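Local coordinates for putative branched-chain amino acid ABC transporter, periplasmic branched-chain amino acid-binding protein (Pseudomonas protegens Pf-5, PDB 4RU0) that probably binds a branched-chain amino acid or a related solute outside the cytoplasmic membrane and delivers it to an ABC transporter, at residues Glu125-Thr139 against Val146-Tyr158. Residues are numbered along the deposited sequence; the frame is centred on the assembly and turned at random.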
ATOM      1  N   GLU A 125       6.137  11.264  16.008  1.00 26.92           N
ATOM      2  CA  GLU A 125       5.607  10.905  17.319  1.00 28.22           C
ATOM      3  C   GLU A 125       5.678  12.093  18.276  1.00 40.26           C
ATOM      4  O   GLU A 125       4.714  12.382  18.989  1.00 48.55           O
ATOM      5  CB  GLU A 125       6.363   9.707  17.896  1.00 40.16           C
ATOM      6  CG  GLU A 125       5.847   9.245  19.251  1.00 50.30           C
ATOM      7  CD  GLU A 125       6.248   7.811  19.575  1.00 62.46           C
ATOM      8  OE1 GLU A 125       6.650   7.071  18.647  1.00 64.72           O
ATOM      9  OE2 GLU A 125       6.157   7.421  20.760  1.00 66.90           O
ATOM     10  N   VAL A 126       6.816  12.788  18.275  1.00 33.58           N
ATOM     11  CA  VAL A 126       6.999  13.970  19.119  1.00 30.13           C
ATOM     12  C   VAL A 126       6.011  15.080  18.763  1.00 29.86           C
ATOM     13  O   VAL A 126       5.504  15.775  19.644  1.00 35.67           O
ATOM     14  CB  VAL A 126       8.433  14.523  19.011  1.00 30.19           C
ATOM     15  CG1 VAL A 126       8.595  15.773  19.862  1.00 31.33           C
ATOM     16  CG2 VAL A 126       9.439  13.466  19.425  1.00 32.04           C
ATOM     17  N   ASP A 127       5.733  15.243  17.471  1.00 29.39           N
ATOM     18  CA  ASP A 127       4.850  16.318  17.009  1.00 28.80           C
ATOM     19  C   ASP A 127       3.385  15.910  17.070  1.00 29.10           C
ATOM     20  O   ASP A 127       2.505  16.697  16.736  1.00 34.63           O
ATOM     21  CB  ASP A 127       5.198  16.738  15.575  1.00 27.54           C
ATOM     22  CG  ASP A 127       6.642  17.189  15.425  1.00 39.73           C
ATOM     23  OD1 ASP A 127       7.290  17.507  16.447  1.00 49.87           O
ATOM     24  OD2 ASP A 127       7.124  17.237  14.275  1.00 35.68           O
ATOM     25  N   LYS A 128       3.142  14.674  17.491  1.00 37.52           N
ATOM     26  CA  LYS A 128       1.800  14.092  17.521  1.00 38.91           C
ATOM     27  C   LYS A 128       1.083  14.231  16.169  1.00 37.55           C
ATOM     28  O   LYS A 128      -0.054  14.714  16.086  1.00 34.24           O
ATOM     29  CB  LYS A 128       0.981  14.717  18.653  1.00 31.70           C
ATOM     30  CG  LYS A 128       1.566  14.406  20.032  1.00 33.64           C
ATOM     31  CD  LYS A 128       0.787  15.058  21.161  1.00 34.69           C
ATOM     32  CE  LYS A 128       1.342  14.639  22.512  1.00 43.70           C
ATOM     33  NZ  LYS A 128       0.624  15.307  23.632  1.00 54.73           N
ATOM     34  N   ILE A 129       1.767  13.796  15.114  1.00 28.14           N
ATOM     35  CA  ILE A 129       1.195  13.778  13.777  1.00 37.20           C
ATOM     36  C   ILE A 129       1.243  12.368  13.188  1.00 34.21           C
ATOM     37  O   ILE A 129       2.317  11.803  12.996  1.00 27.51           O
ATOM     38  CB  ILE A 129       1.921  14.750  12.841  1.00 27.10           C
ATOM     39  CG1 ILE A 129       1.799  16.175  13.374  1.00 31.71           C
ATOM     40  CG2 ILE A 129       1.354  14.647  11.434  1.00 27.08           C
ATOM     41  CD1 ILE A 129       2.241  17.235  12.404  1.00 33.62           C
ATOM     42  N   PRO A 130       0.066  11.795  12.905  1.00 27.92           N
ATOM     43  CA  PRO A 130      -0.013  10.428  12.386  1.00 27.59           C
ATOM     44  C   PRO A 130       0.605  10.317  11.000  1.00 36.17           C
ATOM     45  O   PRO A 130       0.238  11.071  10.102  1.00 26.87           O
ATOM     46  CB  PRO A 130      -1.522  10.151  12.326  1.00 28.98           C
ATOM     47  CG  PRO A 130      -2.173  11.260  13.091  1.00 31.83           C
ATOM     48  CD  PRO A 130      -1.256  12.429  12.996  1.00 29.31           C
ATOM     49  N   LEU A 131       1.552   9.400  10.840  1.00 29.57           N
ATOM     50  CA  LEU A 131       2.093   9.099   9.527  1.00 25.05           C
ATOM     51  C   LEU A 131       1.321   7.941   8.939  1.00 27.06           C
ATOM     52  O   LEU A 131       1.211   6.886   9.558  1.00 27.03           O
ATOM     53  CB  LEU A 131       3.581   8.752   9.597  1.00 24.17           C
ATOM     54  CG  LEU A 131       4.561   9.863   9.978  1.00 28.18           C
ATOM     55  CD1 LEU A 131       6.002   9.375   9.812  1.00 23.42           C
ATOM     56  CD2 LEU A 131       4.320  11.148   9.193  1.00 24.11           C
ATOM     57  N   ILE A 132       0.773   8.142   7.749  1.00 27.58           N
ATOM     58  CA  ILE A 132       0.131   7.059   7.025  1.00 26.35           C
ATOM     59  C   ILE A 132       1.036   6.591   5.894  1.00 25.70           C
ATOM     60  O   ILE A 132       1.414   7.375   5.023  1.00 26.39           O
ATOM     61  CB  ILE A 132      -1.231   7.483   6.448  1.00 27.86           C
ATOM     62  CG1 ILE A 132      -2.210   7.822   7.574  1.00 28.84           C
ATOM     63  CG2 ILE A 132      -1.797   6.391   5.572  1.00 28.57           C
ATOM     64  CD1 ILE A 132      -3.514   8.431   7.080  1.00 30.67           C
ATOM     65  N   THR A 133       1.373   5.311   5.919  1.00 39.40           N
ATOM     66  CA  THR A 133       2.037   4.649   4.799  1.00 25.05           C
ATOM     67  C   THR A 133       1.203   3.468   4.334  1.00 31.43           C
ATOM     68  O   THR A 133       1.200   2.424   4.940  1.00 29.23           O
ATOM     69  CB  THR A 133       3.462   4.175   5.158  1.00 24.06           C
ATOM     70  OG1 THR A 133       3.418   3.246   6.236  1.00 24.66           O
ATOM     71  CG2 THR A 133       4.315   5.315   5.559  1.00 23.58           C
ATOM     72  N   LEU A 134       0.544   3.618   3.203  1.00 28.12           N
ATOM     73  CA  LEU A 134      -0.352   2.583   2.732  1.00 34.34           C
ATOM     74  C   LEU A 134       0.440   1.535   1.978  1.00 33.86           C
ATOM     75  O   LEU A 134       1.103   1.832   1.015  1.00 40.61           O
ATOM     76  CB  LEU A 134      -1.415   3.211   1.840  1.00 38.58           C
ATOM     77  CG  LEU A 134      -2.645   2.450   1.374  1.00 46.75           C
ATOM     78  CD1 LEU A 134      -3.523   2.048   2.530  1.00 49.81           C
ATOM     79  CD2 LEU A 134      -3.440   3.315   0.416  1.00 50.62           C
ATOM     80  N   GLY A 135       0.374   0.305   2.447  1.00 33.08           N
ATOM     81  CA  GLY A 135       1.105  -0.799   1.858  1.00 27.07           C
ATOM     82  C   GLY A 135       2.619  -0.734   1.904  1.00 31.29           C
ATOM     83  O   GLY A 135       3.285  -1.297   1.070  1.00 26.95           O
ATOM     84  N   TYR A 136       3.164  -0.044   2.879  1.00 25.10           N
ATOM     85  CA  TYR A 136       4.597   0.095   2.992  1.00 28.33           C
ATOM     86  C   TYR A 136       4.948   0.563   4.388  1.00 25.04           C
ATOM     87  O   TYR A 136       4.091   0.661   5.205  1.00 24.01           O
ATOM     88  CB  TYR A 136       5.184   0.952   1.873  1.00 24.43           C
ATOM     89  CG  TYR A 136       5.060   2.444   2.010  1.00 26.97           C
ATOM     90  CD1 TYR A 136       3.901   3.096   1.678  1.00 25.09           C
ATOM     91  CD2 TYR A 136       6.130   3.201   2.405  1.00 31.03           C
ATOM     92  CE1 TYR A 136       3.806   4.461   1.771  1.00 25.18           C
ATOM     93  CE2 TYR A 136       6.042   4.561   2.508  1.00 28.83           C
ATOM     94  CZ  TYR A 136       4.876   5.185   2.190  1.00 24.49           C
ATOM     95  OH  TYR A 136       4.808   6.529   2.302  1.00 25.48           O
ATOM     96  N   GLY A 137       6.217   0.765   4.670  1.00 23.35           N
ATOM     97  CA  GLY A 137       6.627   1.287   5.961  1.00 23.13           C
ATOM     98  C   GLY A 137       6.970   0.212   6.978  1.00 32.36           C
ATOM     99  O   GLY A 137       7.131  -0.958   6.625  1.00 39.44           O
ATOM    100  N   ARG A 138       7.090   0.610   8.242  1.00 29.55           N
ATOM    101  CA  ARG A 138       7.491  -0.306   9.303  1.00 27.69           C
ATOM    102  C   ARG A 138       6.392  -1.308   9.640  1.00 28.71           C
ATOM    103  O   ARG A 138       5.318  -0.924  10.099  1.00 31.31           O
ATOM    104  CB  ARG A 138       7.868   0.474  10.554  1.00 24.61           C
ATOM    105  CG  ARG A 138       8.900   1.565  10.333  1.00 35.21           C
ATOM    106  CD  ARG A 138       8.984   2.458  11.559  1.00 43.01           C
ATOM    107  NE  ARG A 138      10.055   3.448  11.482  1.00 46.51           N
ATOM    108  CZ  ARG A 138      11.305   3.231  11.886  1.00 47.53           C
ATOM    109  NH1 ARG A 138      12.208   4.200  11.790  1.00 44.54           N
ATOM    110  NH2 ARG A 138      11.653   2.042  12.380  1.00 40.69           N
ATOM    111  N   THR A 139       6.658  -2.594   9.435  1.00 25.13           N
ATOM    112  CA  THR A 139       5.644  -3.598   9.731  1.00 25.84           C
ATOM    113  C   THR A 139       5.353  -3.655  11.235  1.00 27.76           C
ATOM    114  O   THR A 139       4.215  -3.866  11.643  1.00 27.52           O
ATOM    115  CB  THR A 139       6.046  -5.015   9.220  1.00 37.44           C
ATOM    116  OG1 THR A 139       7.263  -5.433   9.846  1.00 52.65           O
ATOM    117  CG2 THR A 139       6.239  -5.005   7.709  1.00 25.50           C
ATOM    118  N   VAL A 146       3.319   0.692  20.552  1.00 30.23           N
ATOM    119  CA  VAL A 146       4.721   1.089  20.463  1.00 31.80           C
ATOM    120  C   VAL A 146       4.873   2.206  19.433  1.00 24.50           C
ATOM    121  O   VAL A 146       5.768   3.044  19.534  1.00 24.21           O
ATOM    122  CB  VAL A 146       5.617  -0.113  20.110  1.00 25.20           C
ATOM    123  CG1 VAL A 146       7.054   0.318  19.850  1.00 24.36           C
ATOM    124  CG2 VAL A 146       5.571  -1.138  21.237  1.00 27.03           C
ATOM    125  N   PHE A 147       3.962   2.236  18.462  1.00 35.16           N
ATOM    126  CA  PHE A 147       3.987   3.249  17.408  1.00 30.53           C
ATOM    127  C   PHE A 147       2.698   4.068  17.339  1.00 27.40           C
ATOM    128  O   PHE A 147       1.925   3.922  16.397  1.00 27.13           O
ATOM    129  CB  PHE A 147       4.251   2.590  16.056  1.00 22.00           C
ATOM    130  CG  PHE A 147       5.634   2.037  15.920  1.00 21.09           C
ATOM    131  CD1 PHE A 147       5.926   0.757  16.354  1.00 21.14           C
ATOM    132  CD2 PHE A 147       6.647   2.801  15.359  1.00 20.55           C
ATOM    133  CE1 PHE A 147       7.201   0.248  16.228  1.00 24.70           C
ATOM    134  CE2 PHE A 147       7.920   2.298  15.230  1.00 20.75           C
ATOM    135  CZ  PHE A 147       8.201   1.020  15.664  1.00 21.55           C
ATOM    136  N   PRO A 148       2.488   4.957  18.321  1.00 28.23           N
ATOM    137  CA  PRO A 148       1.253   5.739  18.439  1.00 28.50           C
ATOM    138  C   PRO A 148       0.893   6.519  17.176  1.00 26.75           C
ATOM    139  O   PRO A 148      -0.286   6.597  16.837  1.00 27.97           O
ATOM    140  CB  PRO A 148       1.557   6.708  19.590  1.00 27.72           C
ATOM    141  CG  PRO A 148       2.676   6.094  20.332  1.00 27.19           C
ATOM    142  CD  PRO A 148       3.485   5.350  19.331  1.00 25.56           C
ATOM    143  N   TYR A 149       1.886   7.078  16.490  1.00 25.69           N
ATOM    144  CA  TYR A 149       1.616   7.951  15.352  1.00 26.05           C
ATOM    145  C   TYR A 149       2.184   7.440  14.023  1.00 27.57           C
ATOM    146  O   TYR A 149       2.426   8.213  13.100  1.00 25.17           O
ATOM    147  CB  TYR A 149       2.139   9.357  15.658  1.00 26.60           C
ATOM    148  CG  TYR A 149       1.322  10.018  16.741  1.00 34.75           C
ATOM    149  CD1 TYR A 149       1.684   9.907  18.079  1.00 28.16           C
ATOM    150  CD2 TYR A 149       0.155  10.707  16.431  1.00 29.81           C
ATOM    151  CE1 TYR A 149       0.922  10.489  19.072  1.00 29.73           C
ATOM    152  CE2 TYR A 149      -0.613  11.292  17.419  1.00 31.43           C
ATOM    153  CZ  TYR A 149      -0.229  11.179  18.735  1.00 31.32           C
ATOM    154  OH  TYR A 149      -0.992  11.762  19.719  1.00 53.75           O
ATOM    155  N   ASN A 150       2.371   6.129  13.929  1.00 23.87           N
ATOM    156  CA  ASN A 150       2.810   5.501  12.687  1.00 28.24           C
ATOM    157  C   ASN A 150       1.801   4.439  12.242  1.00 28.17           C
ATOM    158  O   ASN A 150       1.525   3.494  12.982  1.00 23.02           O
ATOM    159  CB  ASN A 150       4.199   4.885  12.865  1.00 21.54           C
ATOM    160  CG  ASN A 150       4.898   4.624  11.546  1.00 39.86           C
ATOM    161  OD1 ASN A 150       4.293   4.133  10.591  1.00 37.82           O
ATOM    162  ND2 ASN A 150       6.183   4.958  11.484  1.00 37.59           N
ATOM    163  N   PHE A 151       1.253   4.597  11.037  1.00 23.60           N
ATOM    164  CA  PHE A 151       0.181   3.724  10.557  1.00 24.22           C
ATOM    165  C   PHE A 151       0.475   3.067   9.203  1.00 26.48           C
ATOM    166  O   PHE A 151       0.192   3.649   8.153  1.00 26.74           O
ATOM    167  CB  PHE A 151      -1.134   4.510  10.448  1.00 26.42           C
ATOM    168  CG  PHE A 151      -1.710   4.938  11.771  1.00 33.11           C
ATOM    169  CD1 PHE A 151      -2.743   4.218  12.356  1.00 35.79           C
ATOM    170  CD2 PHE A 151      -1.229   6.065  12.425  1.00 27.65           C
ATOM    171  CE1 PHE A 151      -3.285   4.613  13.571  1.00 40.14           C
ATOM    172  CE2 PHE A 151      -1.764   6.462  13.641  1.00 41.13           C
ATOM    173  CZ  PHE A 151      -2.795   5.737  14.214  1.00 30.07           C
ATOM    174  N   PRO A 152       0.983   1.848   9.209  1.00 22.16           N
ATOM    175  CA  PRO A 152       1.176   1.128   7.954  1.00 26.53           C
ATOM    176  C   PRO A 152      -0.139   0.467   7.542  1.00 24.03           C
ATOM    177  O   PRO A 152      -0.336  -0.714   7.697  1.00 26.64           O
ATOM    178  CB  PRO A 152       2.202   0.084   8.330  1.00 19.98           C
ATOM    179  CG  PRO A 152       1.887  -0.227   9.725  1.00 20.28           C
ATOM    180  CD  PRO A 152       1.356   1.019  10.356  1.00 42.29           C
ATOM    181  N   VAL A 153      -1.044   1.285   7.039  1.00 26.38           N
ATOM    182  CA  VAL A 153      -2.427   0.908   6.810  1.00 29.35           C
ATOM    183  C   VAL A 153      -2.724  -0.077   5.688  1.00 38.38           C
ATOM    184  O   VAL A 153      -2.131  -0.033   4.624  1.00 35.79           O
ATOM    185  CB  VAL A 153      -3.331   2.136   6.629  1.00 28.70           C
ATOM    186  CG1 VAL A 153      -4.746   1.787   7.020  1.00 30.88           C
ATOM    187  CG2 VAL A 153      -2.853   3.274   7.490  1.00 37.52           C
HETATM  188  N   MSE A 154      -3.702  -0.924   5.967  1.00 35.53           N
HETATM  189  CA  MSE A 154      -4.264  -1.882   5.040  1.00 38.96           C
HETATM  190  C   MSE A 154      -3.461  -3.127   4.782  1.00 37.14           C
HETATM  191  O   MSE A 154      -4.001  -4.226   4.939  1.00 38.92           O
HETATM  192  CB  MSE A 154      -4.501  -1.165   3.730  1.00 29.40           C
HETATM  193  CG  MSE A 154      -5.865  -1.529   3.194  1.00 44.26           C
HETATM  194 SE   MSE A 154      -6.249  -0.287   1.752  1.00 77.83          SE
HETATM  195  CE  MSE A 154      -7.376   0.885   2.835  1.00 58.20           C
ATOM    196  N   LEU A 155      -2.229  -2.998   4.334  1.00 24.24           N
ATOM    197  CA  LEU A 155      -1.427  -4.169   4.117  1.00 22.52           C
ATOM    198  C   LEU A 155       0.022  -3.995   4.479  1.00 24.48           C
ATOM    199  O   LEU A 155       0.706  -3.217   3.878  1.00 29.32           O
ATOM    200  CB  LEU A 155      -1.557  -4.607   2.657  1.00 30.54           C
ATOM    201  CG  LEU A 155      -1.058  -6.007   2.342  1.00 24.06           C
ATOM    202  CD1 LEU A 155      -1.883  -7.039   3.065  1.00 24.01           C
ATOM    203  CD2 LEU A 155      -1.072  -6.255   0.861  1.00 21.87           C
ATOM    204  N   THR A 156       0.502  -4.776   5.418  1.00 19.67           N
ATOM    205  CA  THR A 156       1.926  -4.871   5.660  1.00 18.13           C
ATOM    206  C   THR A 156       2.501  -6.039   4.888  1.00 17.21           C
ATOM    207  O   THR A 156       1.801  -6.958   4.540  1.00 24.08           O
ATOM    208  CB  THR A 156       2.262  -5.051   7.136  1.00 23.67           C
ATOM    209  OG1 THR A 156       1.770  -6.304   7.594  1.00 25.00           O
ATOM    210  CG2 THR A 156       1.660  -3.942   7.952  1.00 24.75           C
ATOM    211  N   PHE A 157       3.791  -5.994   4.638  1.00 19.66           N
ATOM    212  CA  PHE A 157       4.470  -7.087   3.955  1.00 18.07           C
ATOM    213  C   PHE A 157       4.342  -8.415   4.700  1.00 22.35           C
ATOM    214  O   PHE A 157       4.380  -9.483   4.083  1.00 16.11           O
ATOM    215  CB  PHE A 157       5.940  -6.734   3.745  1.00 14.73           C
ATOM    216  CG  PHE A 157       6.149  -5.556   2.839  1.00 15.16           C
ATOM    217  CD1 PHE A 157       5.513  -5.492   1.605  1.00 15.77           C
ATOM    218  CD2 PHE A 157       6.959  -4.496   3.228  1.00 28.68           C
ATOM    219  CE1 PHE A 157       5.697  -4.398   0.765  1.00 26.28           C
ATOM    220  CE2 PHE A 157       7.144  -3.396   2.397  1.00 24.21           C
ATOM    221  CZ  PHE A 157       6.513  -3.350   1.162  1.00 20.67           C
ATOM    222  N   TYR A 158       4.172  -8.363   6.019  1.00 17.13           N
ATOM    223  CA  TYR A 158       3.944  -9.594   6.775  1.00 25.32           C
ATOM    224  C   TYR A 158       2.606 -10.206   6.378  1.00 24.98           C
ATOM    225  O   TYR A 158       2.531 -11.391   6.058  1.00 24.96           O
ATOM    226  CB  TYR A 158       3.985  -9.344   8.285  1.00 16.97           C
ATOM    227  CG  TYR A 158       5.378  -9.344   8.871  1.00 23.41           C
ATOM    228  CD1 TYR A 158       6.477  -8.978   8.105  1.00 22.88           C
ATOM    229  CD2 TYR A 158       5.598  -9.711  10.194  1.00 29.63           C
ATOM    230  CE1 TYR A 158       7.754  -8.970   8.642  1.00 27.36           C
ATOM    231  CE2 TYR A 158       6.873  -9.709  10.740  1.00 29.53           C
ATOM    232  CZ  TYR A 158       7.948  -9.341   9.956  1.00 38.94           C
ATOM    233  OH  TYR A 158       9.224  -9.332  10.480  1.00 45.93           O
TER
HETATM  234  O   HOH W   1       4.783   6.538  16.476  1.00 23.56           O
HETATM  235  O   HOH W   2       8.412   5.210   9.498  1.00 25.72           O
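Tyr149 lays its ring against the backbone of Lys128, where helix 114-126 ends in a Schellman motif. With CG anti to the carbonyl carbon (chi1 -69°), the ring lies along the residues just after the helix. From CB outward, CB lies 3.6 Å from Ile129 O and CG is near Ile129 N; CD1 approaches Glu125 O, while CD2 meets Pro130 N near the ring plane. CE1 lies by Lys128 CA and CG, CE2 against Lys128 C, CZ by Lys128 CB, and OH reaches CB and CG of the extended lysine chain. Lys128 CA stands over the ring centre, a CH-pi contact 3.7 Å from the centroid. With an alanine here, Lys128 CA would probably lose its aromatic face and a gap would open beside the last turn of the helix. Water 1 joins Glu125 OE1 to Tyr149 N. Beyond the ring, strands 131-132 and 150-151 pair in parallel within a periplasmic binding protein fold: Leu131 N donates to Tyr149 O (2.7 Å), Phe151 N to Leu131 O and Thr133 N to Phe151 O. Phe151 turns its ring edge to Leu131 O and stacks with His391. Leu134 CD1 packs on Met154 CB, both side chains touching Val332 of helix 325-348. Thr133 OG1 donates to Tyr136 O from above the carbonyl plane; the Tyr136 side chain lies close to the bound pentaoxaheptadecane. Water 2 accepts from Arg138 NE and Asn150 ND2, whose guanidinium and amide planes are nearly perpendicular (87°).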